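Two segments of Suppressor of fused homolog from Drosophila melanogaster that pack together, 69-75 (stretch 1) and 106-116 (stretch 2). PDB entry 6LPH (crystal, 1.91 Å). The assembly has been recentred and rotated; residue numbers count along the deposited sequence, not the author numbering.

Stretch 1, residues 69-75: PPHWHYI
Stretch 2 106-116: FRLAKTEIELK

The indole of Trp72 is held from two directions by one short segment of the partner stretch: Lys110 lies across its face while Glu114 accepts a hydrogen bond from NE1 at its edge. Lys110, extended at chi1 m and then t, t, t, places CE 4.0 Å from the centroid of the six-membered ring of Trp72 in a CH-pi contact and NZ 4.5 Å from the same centroid, a cation-pi contact 20° off the ring normal. The Trp72 ring (chi1 m, chi2 116°) directs NE1 to Glu114 OE2 at 2.9 Å; the bond from NE1 to Glu114 OE1, at 3.4 Å, is weak.

The frame is an antiparallel pair of strands, 71-75 and 106-109, their axes 4.5 Å apart at closest approach and their directions 161° apart. Residues 72-75 and 106-108 are beta (phi -99 to -153, psi 118 to 138), with His71 at -161/170, and Ala109 turns to -62/137. The register pairs His71 with Ala109, Trp72 with Leu108, His73 with Arg107 and Tyr74 with Phe106. Trp72 and Leu108 exchange both backbone bonds, Trp72 N to Leu108 O at 2.9 Å and Leu108 N to Trp72 O at 2.8 Å; Tyr74 N to Phe106 O (2.9 Å) and Phe106 N to Tyr74 O (3.1 Å) close the next ring. CA to CA is 5.0 Å for Trp72-Leu108, 5.1 Å for Tyr74-Phe106, 4.5 Å for His71-Ala109 and 4.7 Å for His73-Arg107.

Alternation sorts the chemistry. The face bearing Trp72, Tyr74, Phe106 and Leu108 is largely apolar: Tyr74 CD1 (chi1 m) meets Phe106 CD2 (chi1 t) at 4.0 Å, and Tyr74 CE1 lies 4.0 Å from Leu108 CB. Leu108 is t, p.

The face bearing His71, His73, Ala109 and Arg107 is mostly polar. Arg107 (m, t, t, chi4 -85°) serves two histidines. Its guanidinium stacks flat on His73 (chi1 t, chi2 -162°), centres 3.6 Å apart and planes at 25°, while NH1 donates in plane to His71 NE2 at 2.9 Å. His71 (chi1 p, chi2 -89°) can accept there because its ND1 donates to Pro69 O at 2.8 Å, which fixes the ring's tautomer.

Past Ala109 the chain leaves the strand and enters a helix at 112. Thr111 (chi1 p) is its N-cap, OG1 accepting from Glu114 N at 3.2 Å; reciprocally, Thr111 N donates to Glu114 OE1 at 2.8 Å. Glu114 (m, t, chi3 -42°) therefore joins the cap to the indole. Nearby, Pro70 CG packs 3.7 Å from Leu115 CD2, and water 1 donates to Pro70 O (2.7 Å) and Lys110 O (3.2 Å).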

ATOM      1  N   PRO A  69       4.717   9.055 -12.285  1.00 15.06           N
ATOM      2  CA  PRO A  69       5.137  10.291 -11.647  1.00 15.46           C
ATOM      3  C   PRO A  69       5.982   9.944 -10.404  1.00 14.30           C
ATOM      4  O   PRO A  69       5.990   8.780  -9.949  1.00 14.70           O
ATOM      5  CB  PRO A  69       3.791  10.899 -11.206  1.00 15.74           C
ATOM      6  CG  PRO A  69       3.025   9.681 -10.754  1.00 16.05           C
ATOM      7  CD  PRO A  69       3.380   8.632 -11.806  1.00 15.77           C
ATOM      8  N   PRO A  70       6.700  10.931  -9.862  1.00 15.78           N
ATOM      9  CA  PRO A  70       7.397  10.675  -8.595  1.00 14.34           C
ATOM     10  C   PRO A  70       6.386  10.370  -7.512  1.00 14.97           C
ATOM     11  O   PRO A  70       5.305  10.997  -7.469  1.00 17.03           O
ATOM     12  CB  PRO A  70       8.108  11.995  -8.273  1.00 16.47           C
ATOM     13  CG  PRO A  70       7.745  12.952  -9.354  1.00 19.07           C
ATOM     14  CD  PRO A  70       6.900  12.302 -10.388  1.00 16.82           C
ATOM     15  N   HIS A  71       6.721   9.409  -6.650  1.00 13.05           N
ATOM     16  CA  HIS A  71       5.777   8.985  -5.636  1.00 12.11           C
ATOM     17  C   HIS A  71       6.458   8.260  -4.504  1.00 11.70           C
ATOM     18  O   HIS A  71       7.663   7.940  -4.568  1.00 12.56           O
ATOM     19  CB  HIS A  71       4.666   8.146  -6.264  1.00 12.31           C
ATOM     20  CG  HIS A  71       5.125   6.805  -6.833  1.00 11.83           C
ATOM     21  ND1 HIS A  71       5.569   6.656  -8.114  1.00 12.22           N
ATOM     22  CD2 HIS A  71       5.109   5.535  -6.280  1.00 11.12           C
ATOM     23  CE1 HIS A  71       5.856   5.361  -8.344  1.00 10.53           C
ATOM     24  NE2 HIS A  71       5.594   4.674  -7.214  1.00 10.52           N
ATOM     25  N   TRP A  72       5.675   8.023  -3.452  1.00 10.70           N
ATOM     26  CA  TRP A  72       6.085   7.233  -2.312  1.00 10.47           C
ATOM     27  C   TRP A  72       5.541   5.830  -2.459  1.00 10.13           C
ATOM     28  O   TRP A  72       4.367   5.669  -2.798  1.00 11.48           O
ATOM     29  CB  TRP A  72       5.480   7.858  -1.080  1.00 11.62           C
ATOM     30  CG  TRP A  72       5.851   9.309  -0.860  1.00 13.38           C
ATOM     31  CD1 TRP A  72       5.006  10.423  -0.864  1.00 15.85           C
ATOM     32  CD2 TRP A  72       7.168   9.834  -0.558  1.00 15.32           C
ATOM     33  NE1 TRP A  72       5.712  11.586  -0.574  1.00 19.69           N
ATOM     34  CE2 TRP A  72       7.010  11.299  -0.389  1.00 18.83           C
ATOM     35  CE3 TRP A  72       8.419   9.278  -0.412  1.00 17.23           C
ATOM     36  CZ2 TRP A  72       8.082  12.117  -0.104  1.00 23.02           C
ATOM     37  CZ3 TRP A  72       9.499  10.136  -0.125  1.00 19.76           C
ATOM     38  CH2 TRP A  72       9.325  11.502   0.035  1.00 22.30           C
ATOM     39  N   HIS A  73       6.362   4.802  -2.214  1.00 10.14           N
ATOM     40  CA  HIS A  73       5.941   3.381  -2.412  1.00 10.35           C
ATOM     41  C   HIS A  73       5.999   2.674  -1.057  1.00 10.27           C
ATOM     42  O   HIS A  73       7.068   2.653  -0.398  1.00 11.42           O
ATOM     43  CB  HIS A  73       6.873   2.740  -3.413  1.00  9.96           C
ATOM     44  CG  HIS A  73       6.503   1.333  -3.842  1.00 10.08           C
ATOM     45  ND1 HIS A  73       7.406   0.516  -4.441  1.00 11.27           N
ATOM     46  CD2 HIS A  73       5.311   0.609  -3.773  1.00 11.32           C
ATOM     47  CE1 HIS A  73       6.833  -0.671  -4.751  1.00 11.03           C
ATOM     48  NE2 HIS A  73       5.546  -0.621  -4.368  1.00 11.93           N
ATOM     49  N   TYR A  74       4.851   2.170  -0.606  1.00  9.82           N
ATOM     50  CA  TYR A  74       4.740   1.517   0.697  1.00  9.12           C
ATOM     51  C   TYR A  74       4.603   0.010   0.520  1.00  9.69           C
ATOM     52  O   TYR A  74       3.858  -0.417  -0.356  1.00 10.51           O
ATOM     53  CB  TYR A  74       3.479   2.009   1.396  1.00  8.72           C
ATOM     54  CG  TYR A  74       3.555   3.512   1.630  1.00  9.09           C
ATOM     55  CD1 TYR A  74       3.221   4.412   0.620  1.00  9.35           C
ATOM     56  CD2 TYR A  74       4.026   4.010   2.837  1.00  9.47           C
ATOM     57  CE1 TYR A  74       3.280   5.824   0.855  1.00 11.07           C
ATOM     58  CE2 TYR A  74       4.075   5.420   3.087  1.00 11.60           C
ATOM     59  CZ  TYR A  74       3.724   6.302   2.059  1.00 11.31           C
ATOM     60  OH  TYR A  74       3.806   7.669   2.244  1.00 14.01           O
ATOM     61  N   ILE A  75       5.311  -0.776   1.341  1.00  9.22           N
ATOM     62  CA  ILE A  75       5.219  -2.286   1.260  1.00  9.11           C
ATOM     63  C   ILE A  75       5.056  -2.875   2.660  1.00  9.56           C
ATOM     64  O   ILE A  75       5.854  -2.562   3.550  1.00  9.67           O
ATOM     65  CB  ILE A  75       6.412  -2.935   0.528  1.00 10.08           C
ATOM     66  CG1 ILE A  75       6.609  -2.316  -0.855  1.00 10.22           C
ATOM     67  CG2 ILE A  75       6.188  -4.473   0.378  1.00  9.97           C
ATOM     68  CD1 ILE A  75       7.678  -1.255  -0.887  1.00 11.07           C
ATOM     69  N   PHE A 106       1.285   0.254  -1.850  1.00 10.40           N
ATOM     70  CA  PHE A 106       0.505   1.459  -2.139  1.00 11.24           C
ATOM     71  C   PHE A 106       1.461   2.472  -2.772  1.00 10.42           C
ATOM     72  O   PHE A 106       2.634   2.547  -2.384  1.00 10.33           O
ATOM     73  CB  PHE A 106      -0.112   1.966  -0.843  1.00 11.01           C
ATOM     74  CG  PHE A 106      -0.946   3.241  -0.978  1.00 10.35           C
ATOM     75  CD1 PHE A 106      -2.068   3.292  -1.828  1.00 10.86           C
ATOM     76  CD2 PHE A 106      -0.651   4.353  -0.200  1.00 10.58           C
ATOM     77  CE1 PHE A 106      -2.868   4.426  -1.922  1.00 11.52           C
ATOM     78  CE2 PHE A 106      -1.470   5.516  -0.266  1.00 11.51           C
ATOM     79  CZ  PHE A 106      -2.562   5.552  -1.143  1.00 10.98           C
ATOM     80  N   ARG A 107       0.992   3.160  -3.810  1.00 10.61           N
ATOM     81  CA  ARG A 107       1.808   4.197  -4.469  1.00 10.63           C
ATOM     82  C   ARG A 107       1.128   5.538  -4.309  1.00 11.11           C
ATOM     83  O   ARG A 107      -0.019   5.749  -4.755  1.00 12.31           O
ATOM     84  CB  ARG A 107       2.053   3.884  -5.927  1.00 10.56           C
ATOM     85  CG  ARG A 107       2.885   2.581  -6.097  1.00 11.12           C
ATOM     86  CD  ARG A 107       3.153   2.274  -7.550  1.00 10.74           C
ATOM     87  NE  ARG A 107       3.812   0.967  -7.695  1.00 11.22           N
ATOM     88  CZ  ARG A 107       5.131   0.773  -7.586  1.00 12.03           C
ATOM     89  NH1 ARG A 107       5.961   1.825  -7.371  1.00 11.10           N
ATOM     90  NH2 ARG A 107       5.646  -0.455  -7.744  1.00 11.85           N
ATOM     91  N   LEU A 108       1.828   6.451  -3.676  1.00 11.16           N
ATOM     92  CA  LEU A 108       1.196   7.732  -3.321  1.00 11.28           C
ATOM     93  C   LEU A 108       1.891   8.939  -3.985  1.00 11.96           C
ATOM     94  O   LEU A 108       3.066   9.208  -3.728  1.00 11.36           O
ATOM     95  CB  LEU A 108       1.148   7.865  -1.808  1.00 11.32           C
ATOM     96  CG  LEU A 108       0.714   9.259  -1.281  1.00 13.61           C
ATOM     97  CD1 LEU A 108      -0.730   9.555  -1.650  1.00 12.98           C
ATOM     98  CD2 LEU A 108       0.922   9.327   0.237  1.00 13.33           C
ATOM     99  N   ALA A 109       1.152   9.660  -4.833  1.00 12.92           N
ATOM    100  CA  ALA A 109       1.705  10.789  -5.586  1.00 14.53           C
ATOM    101  C   ALA A 109       2.177  11.879  -4.633  1.00 16.91           C
ATOM    102  O   ALA A 109       1.519  12.180  -3.631  1.00 16.82           O
ATOM    103  CB  ALA A 109       0.671  11.346  -6.578  1.00 14.61           C
ATOM    104  N   LYS A 110       3.352  12.431  -4.922  1.00 19.07           N
ATOM    105  CA  LYS A 110       3.864  13.540  -4.150  1.00 21.34           C
ATOM    106  C   LYS A 110       2.991  14.715  -4.479  1.00 25.79           C
ATOM    107  O   LYS A 110       2.572  14.883  -5.626  1.00 29.13           O
ATOM    108  CB  LYS A 110       5.335  13.839  -4.492  1.00 21.60           C
ATOM    109  CG  LYS A 110       6.269  12.679  -4.141  1.00 19.25           C
ATOM    110  CD  LYS A 110       7.711  13.126  -4.111  1.00 24.46           C
ATOM    111  CE  LYS A 110       8.616  11.908  -4.009  1.00 26.04           C
ATOM    112  NZ  LYS A 110      10.056  12.279  -4.124  1.00 32.17           N
ATOM    113  N   THR A 111       2.707  15.520  -3.471  1.00 24.64           N
ATOM    114  CA  THR A 111       1.881  16.705  -3.643  1.00 31.11           C
ATOM    115  C   THR A 111       2.695  17.826  -4.313  1.00 36.60           C
ATOM    116  O   THR A 111       3.921  17.729  -4.413  1.00 32.90           O
ATOM    117  CB  THR A 111       1.386  17.187  -2.276  1.00 34.39           C
ATOM    118  OG1 THR A 111       2.518  17.443  -1.435  1.00 36.84           O
ATOM    119  CG2 THR A 111       0.493  16.132  -1.623  1.00 30.39           C
ATOM    120  N   GLU A 112       2.022  18.885  -4.771  1.00 40.59           N
ATOM    121  CA  GLU A 112       2.731  20.042  -5.334  1.00 44.41           C
ATOM    122  C   GLU A 112       3.686  20.651  -4.311  1.00 44.31           C
ATOM    123  O   GLU A 112       4.828  20.997  -4.644  1.00 49.96           O
ATOM    124  CB  GLU A 112       1.765  21.103  -5.884  1.00 50.32           C
ATOM    125  CG  GLU A 112       1.409  20.903  -7.354  1.00 63.66           C
ATOM    126  CD  GLU A 112       0.515  19.691  -7.597  1.00 69.63           C
ATOM    127  OE1 GLU A 112       0.956  18.734  -8.284  1.00 57.56           O
ATOM    128  OE2 GLU A 112      -0.633  19.691  -7.089  1.00 76.68           O
ATOM    129  N   ILE A 113       3.222  20.755  -3.067  1.00 42.32           N
ATOM    130  CA  ILE A 113       4.051  21.244  -1.961  1.00 43.28           C
ATOM    131  C   ILE A 113       5.344  20.414  -1.803  1.00 44.65           C
ATOM    132  O   ILE A 113       6.451  20.975  -1.778  1.00 52.23           O
ATOM    133  CB  ILE A 113       3.216  21.413  -0.651  1.00 45.04           C
ATOM    134  CG1 ILE A 113       3.878  20.770   0.574  1.00 50.83           C
ATOM    135  CG2 ILE A 113       1.829  20.798  -0.810  1.00 50.70           C
ATOM    136  CD1 ILE A 113       5.167  21.413   1.032  1.00 48.53           C
ATOM    137  N   GLU A 114       5.196  19.089  -1.727  1.00 45.50           N
ATOM    138  CA  GLU A 114       6.323  18.161  -1.641  1.00 41.44           C
ATOM    139  C   GLU A 114       7.287  18.282  -2.822  1.00 47.35           C
ATOM    140  O   GLU A 114       8.498  18.154  -2.649  1.00 48.84           O
ATOM    141  CB  GLU A 114       5.817  16.713  -1.579  1.00 32.74           C
ATOM    142  CG  GLU A 114       5.253  16.270  -0.231  1.00 31.10           C
ATOM    143  CD  GLU A 114       4.688  14.844  -0.256  1.00 30.45           C
ATOM    144  OE1 GLU A 114       4.013  14.464  -1.239  1.00 27.39           O
ATOM    145  OE2 GLU A 114       4.904  14.095   0.724  1.00 32.69           O
ATOM    146  N   LEU A 115       6.742  18.502  -4.018  1.00 46.67           N
ATOM    147  CA  LEU A 115       7.553  18.533  -5.237  1.00 44.46           C
ATOM    148  C   LEU A 115       8.455  19.762  -5.304  1.00 47.76           C
ATOM    149  O   LEU A 115       9.554  19.699  -5.865  1.00 49.43           O
ATOM    150  CB  LEU A 115       6.684  18.382  -6.498  1.00 39.92           C
ATOM    151  CG  LEU A 115       6.288  16.913  -6.780  1.00 40.96           C
ATOM    152  CD1 LEU A 115       5.051  16.802  -7.665  1.00 48.88           C
ATOM    153  CD2 LEU A 115       7.437  16.095  -7.370  1.00 40.72           C
ATOM    154  N   LYS A 116       8.010  20.863  -4.700  1.00 47.51           N
ATOM    155  CA  LYS A 116       8.797  22.094  -4.719  1.00 50.02           C
ATOM    156  C   LYS A 116       9.973  22.083  -3.725  1.00 62.11           C
ATOM    157  O   LYS A 116      10.888  22.912  -3.827  1.00 73.49           O
ATOM    158  CB  LYS A 116       7.909  23.328  -4.521  1.00 52.73           C
TER
HETATM  159  O   HOH W   1       3.819  13.131  -7.993  1.00 23.86           O